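Local coordinates for putative capsular polysaccharide biosynthesis protein (Streptococcus pneumoniae serotype 4, PDB 6EWJ), which probably transfers an amino group to a sugar with the help of pyridoxal phosphate, as an essential aminotransferase of teichoic acid biosynthesis in the pneumococcus, at residues 160-163 against 164-167; 327-330 against 331-334. All blocks are in the same frame, centred on the assembly; numbering follows the deposited sequence.

Interaction 1. Residues 160-163 against 164-167; sequences ASSK and WQKA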
loop_
_atom_site.group_PDB
_atom_site.type_symbol
_atom_site.label_atom_id
_atom_site.label_comp_id
_atom_site.label_asym_id
_atom_site.label_seq_id
_atom_site.Cartn_x
_atom_site.Cartn_y
_atom_site.Cartn_z
ATOM N N ALA A 160 -26.222 -14.564 -6.392
ATOM C CA ALA A 160 -25.618 -13.596 -5.495
ATOM C C ALA A 160 -25.232 -14.245 -4.142
ATOM O O ALA A 160 -25.962 -15.086 -3.638
ATOM C CB ALA A 160 -26.570 -12.428 -5.288
ATOM N N SER A 161 -24.081 -13.863 -3.575
ATOM C CA SER A 161 -23.712 -14.272 -2.201
ATOM C C SER A 161 -23.007 -13.156 -1.423
ATOM O O SER A 161 -22.133 -13.415 -0.622
ATOM C CB SER A 161 -22.851 -15.538 -2.236
ATOM O OG SER A 161 -21.629 -15.307 -2.898
ATOM N N SER A 162 -23.426 -11.915 -1.645
ATOM C CA SER A 162 -22.986 -10.777 -0.835
ATOM C C SER A 162 -23.933 -9.612 -1.092
ATOM O O SER A 162 -24.694 -9.649 -2.070
ATOM C CB SER A 162 -21.564 -10.349 -1.206
ATOM O OG SER A 162 -21.539 -9.644 -2.442
ATOM N N LYS A 163 -23.860 -8.584 -0.246
ATOM C CA LYS A 163 -24.677 -7.395 -0.402
ATOM C C LYS A 163 -24.631 -6.855 -1.832
ATOM O O LYS A 163 -25.654 -6.790 -2.515
ATOM C CB LYS A 163 -24.250 -6.302 0.571
ATOM C CG LYS A 163 -25.082 -5.025 0.451
ATOM C CD LYS A 163 -24.803 -4.035 1.568
ATOM C CE LYS A 163 -23.565 -3.216 1.294
ATOM N NZ LYS A 163 -23.280 -2.253 2.408
ATOM N N TRP A 164 -23.439 -6.507 -2.288
ATOM C CA TRP A 164 -23.286 -5.853 -3.579
ATOM C C TRP A 164 -23.567 -6.795 -4.744
ATOM O O TRP A 164 -24.130 -6.372 -5.750
ATOM C CB TRP A 164 -21.919 -5.182 -3.702
ATOM C CG TRP A 164 -21.767 -4.025 -2.786
ATOM C CD1 TRP A 164 -20.878 -3.911 -1.757
ATOM C CD2 TRP A 164 -22.559 -2.823 -2.771
ATOM N NE1 TRP A 164 -21.057 -2.712 -1.105
ATOM C CE2 TRP A 164 -22.087 -2.027 -1.703
ATOM C CE3 TRP A 164 -23.628 -2.347 -3.548
ATOM C CZ2 TRP A 164 -22.621 -0.760 -1.414
ATOM C CZ3 TRP A 164 -24.165 -1.097 -3.258
ATOM C CH2 TRP A 164 -23.653 -0.316 -2.194
ATOM N N GLN A 165 -23.259 -8.079 -4.595
ATOM C CA GLN A 165 -23.617 -9.053 -5.650
ATOM C C GLN A 165 -25.125 -9.179 -5.843
ATOM O O GLN A 165 -25.590 -9.388 -6.967
ATOM C CB GLN A 165 -23.045 -10.439 -5.362
ATOM C CG GLN A 165 -21.528 -10.520 -5.467
ATOM C CD GLN A 165 -21.004 -11.832 -4.893
ATOM O OE1 GLN A 165 -21.661 -12.871 -4.985
ATOM N NE2 GLN A 165 -19.850 -11.774 -4.245
ATOM N N LYS A 166 -25.868 -9.134 -4.736
ATOM C CA LYS A 166 -27.337 -9.122 -4.811
ATOM C C LYS A 166 -27.863 -7.891 -5.506
ATOM O O LYS A 166 -28.846 -7.986 -6.216
ATOM C CB LYS A 166 -28.031 -9.343 -3.466
ATOM C CG LYS A 166 -29.395 -9.995 -3.577
ATOM C CD LYS A 166 -29.982 -10.557 -2.268
ATOM C CE LYS A 166 -29.010 -11.165 -1.238
ATOM N NZ LYS A 166 -28.511 -10.169 -0.247
ATOM N N ALA A 167 -27.214 -6.746 -5.290
ATOM C CA ALA A 167 -27.666 -5.459 -5.859
ATOM C C ALA A 167 -27.668 -5.517 -7.405
ATOM O O ALA A 167 -28.632 -5.155 -8.080
ATOM C CB ALA A 167 -26.772 -4.326 -5.332
#
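Ser162, at the N-cap of helix 163-168, holds OG between its own backbone N and carbonyl carbon (chi1 75°), and from there OG accepts a capping bond from Gln165 N, 3.2 Å away. Gln165 in turn swings CG beside its backbone N (chi1 -69°) and runs out extended, back along the loop, until OE1 takes two donors from Ser161. Ser161 N lies 3.0 Å from Gln165 OE1, well above the carbonyl plane, and Ser161 OG reaches the same OE1 from the same face at 3.2 Å. Lys166 N closes the first helical turn on Ser162 O (3.0 Å, 162° at the hydrogen). Ala160 CB presses tightly on the backbone of Lys166, 3.4 Å from its CA. On another side of the helix, Lys163 lays CE over one face of the Trp164 indole, a CH-pi contact 3.8 Å from the centroid of the five-membered ring. Lys163 NZ forms salt bridges to Glu227 and Glu231, and Trp164 NE1 bonds to Glu231 as well. Ser162 OG also bonds to Leu75 O. With OE1 taking donors from Ser161 and NE2 giving to Leu75 O, a flipped Gln165 amide would probably be disfavoured.

Interaction 2. Residues 327-330 against 331-334; sequences GASL and EERN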
loop_
_atom_site.group_PDB
_atom_site.type_symbol
_atom_site.label_atom_id
_atom_site.label_comp_id
_atom_site.label_asym_id
_atom_site.label_seq_id
_atom_site.Cartn_x
_atom_site.Cartn_y
_atom_site.Cartn_z
ATOM N N GLY A 327 4.725 -12.010 -40.067
ATOM C CA GLY A 327 5.629 -13.057 -40.545
ATOM C C GLY A 327 6.818 -13.374 -39.654
ATOM O O GLY A 327 7.631 -14.230 -40.009
ATOM N N ALA A 328 6.935 -12.718 -38.501
ATOM C CA ALA A 328 8.085 -12.886 -37.608
ATOM C C ALA A 328 7.826 -13.990 -36.574
ATOM O O ALA A 328 6.795 -14.002 -35.907
ATOM C CB ALA A 328 8.419 -11.557 -36.891
ATOM N N SER A 329 8.789 -14.885 -36.430
ATOM C CA SER A 329 8.762 -15.875 -35.346
ATOM C C SER A 329 9.153 -15.245 -34.016
ATOM O O SER A 329 9.682 -14.146 -33.960
ATOM C CB SER A 329 9.723 -17.033 -35.641
ATOM O OG SER A 329 11.084 -16.624 -35.525
ATOM N N LEU A 330 8.926 -16.004 -32.950
ATOM C CA LEU A 330 9.435 -15.676 -31.622
ATOM C C LEU A 330 10.897 -15.251 -31.627
ATOM O O LEU A 330 11.246 -14.189 -31.100
ATOM C CB LEU A 330 9.278 -16.873 -30.666
ATOM C CG LEU A 330 9.671 -16.594 -29.202
ATOM C CD1 LEU A 330 8.829 -15.463 -28.630
ATOM C CD2 LEU A 330 9.496 -17.842 -28.369
ATOM N N GLU A 331 11.739 -16.068 -32.246
ATOM C CA GLU A 331 13.165 -15.851 -32.246
ATOM C C GLU A 331 13.532 -14.604 -33.027
ATOM O O GLU A 331 14.416 -13.814 -32.637
ATOM C CB GLU A 331 13.860 -17.118 -32.758
ATOM C CG GLU A 331 15.360 -16.935 -32.914
ATOM C CD GLU A 331 16.105 -18.235 -33.129
ATOM O OE1 GLU A 331 15.447 -19.266 -33.468
ATOM O OE2 GLU A 331 17.352 -18.189 -32.999
ATOM N N GLU A 332 12.811 -14.386 -34.110
ATOM C CA GLU A 332 13.056 -13.227 -34.973
ATOM C C GLU A 332 12.602 -11.954 -34.283
ATOM O O GLU A 332 13.289 -10.935 -34.352
ATOM C CB GLU A 332 12.376 -13.411 -36.334
ATOM C CG GLU A 332 13.013 -14.497 -37.186
ATOM C CD GLU A 332 12.164 -14.880 -38.395
ATOM O OE1 GLU A 332 10.925 -14.713 -38.343
ATOM O OE2 GLU A 332 12.731 -15.334 -39.390
ATOM N N ARG A 333 11.465 -12.010 -33.597
ATOM C CA ARG A 333 11.006 -10.858 -32.776
ATOM C C ARG A 333 12.063 -10.479 -31.770
ATOM O O ARG A 333 12.372 -9.285 -31.580
ATOM C CB ARG A 333 9.686 -11.145 -32.041
ATOM C CG ARG A 333 9.030 -9.883 -31.393
ATOM C CD ARG A 333 9.557 -9.501 -30.012
ATOM N NE ARG A 333 9.550 -10.664 -29.138
ATOM C CZ ARG A 333 8.478 -11.151 -28.540
ATOM N NH1 ARG A 333 7.295 -10.571 -28.641
ATOM N NH2 ARG A 333 8.618 -12.232 -27.788
ATOM N N ASN A 334 12.610 -11.471 -31.076
ATOM C CA ASN A 334 13.578 -11.174 -30.012
ATOM C C ASN A 334 14.817 -10.527 -30.626
ATOM O O ASN A 334 15.315 -9.568 -30.064
ATOM C CB ASN A 334 13.922 -12.426 -29.188
ATOM C CG ASN A 334 12.714 -13.011 -28.449
ATOM O OD1 ASN A 334 11.676 -12.366 -28.251
ATOM N ND2 ASN A 334 12.870 -14.281 -28.008
#
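Leu330 CD1 approaches the guanidinium of Arg333 obliquely, 3.3 Å from NH2, while the Asn334 amide meets the same group at its edge, in plane. Arg333 grips Asn334 OD1 side-on with two nitrogens, NE at 2.9 Å and NH2 at 3.1 Å from that one oxygen. OD1 lies only 3° out of the guanidinium plane, so the two N-H groups hold the guanidinium turned edge-on to that oxygen. Bends at the second and third torsions (chi2 -84°, chi3 -50°) turn the arginine back toward its neighbour in sequence. The remaining nitrogen, NH1, bonds to Glu380 O, and Trp253 of the second subunit makes a cation-pi contact with the guanidinium and packs on Asn334.

The carboxylate of Glu332 faces the loop on another side of the helix. Its OE1 is approached on the anti side by Ser329 N, in a nearly straight bond of 2.9 Å; Ser329 OG adds a weak bond to the same oxygen. In return Glu332 N donates to Ser329 OG at 3.2 Å. Glu332 turns CG beside its own backbone N and then runs extended, which carries the carboxylate back past the serine. The acid thus lies by the N-terminal end of the helix, where the helix dipole would be expected to favour its negative charge. Two backbone bonds start the spiral: Arg333 N to Ser329 O at 2.8 Å and Asn334 N to Leu330 O at 3.0 Å. Leu330 N is taken up by Glu378, and the leucine side chain packs on Tyr374 and Phe377 of helix 371-378. The reciprocal bonds of Ser329 and Glu332 form a capping box, a classic helix N-terminal motif, here opening helix 330-342 after strand 321-325, with Arg333 at the subunit interface.

From the N terminus, interaction 1 comes first: the loop after helix 144-153 turns into helix 163-168, which leads on to strand 172-177 of the mixed sheet. Its outside partners tie this short helix to the loop holding Leu75 and to helix 225-236. Interaction 2 opens much later, where strand 321-325 passes into helix 330-342, next to helices 371-378 and 391-409 and the second subunit. Each closes only a local turn where a loop enters a helix; interaction 1 ends before interaction 2 begins, so they neither nest nor cross. The centres of interactions 1 and 2 are about 47 Å apart, on opposite sides of the chain's centre, and the two do not touch.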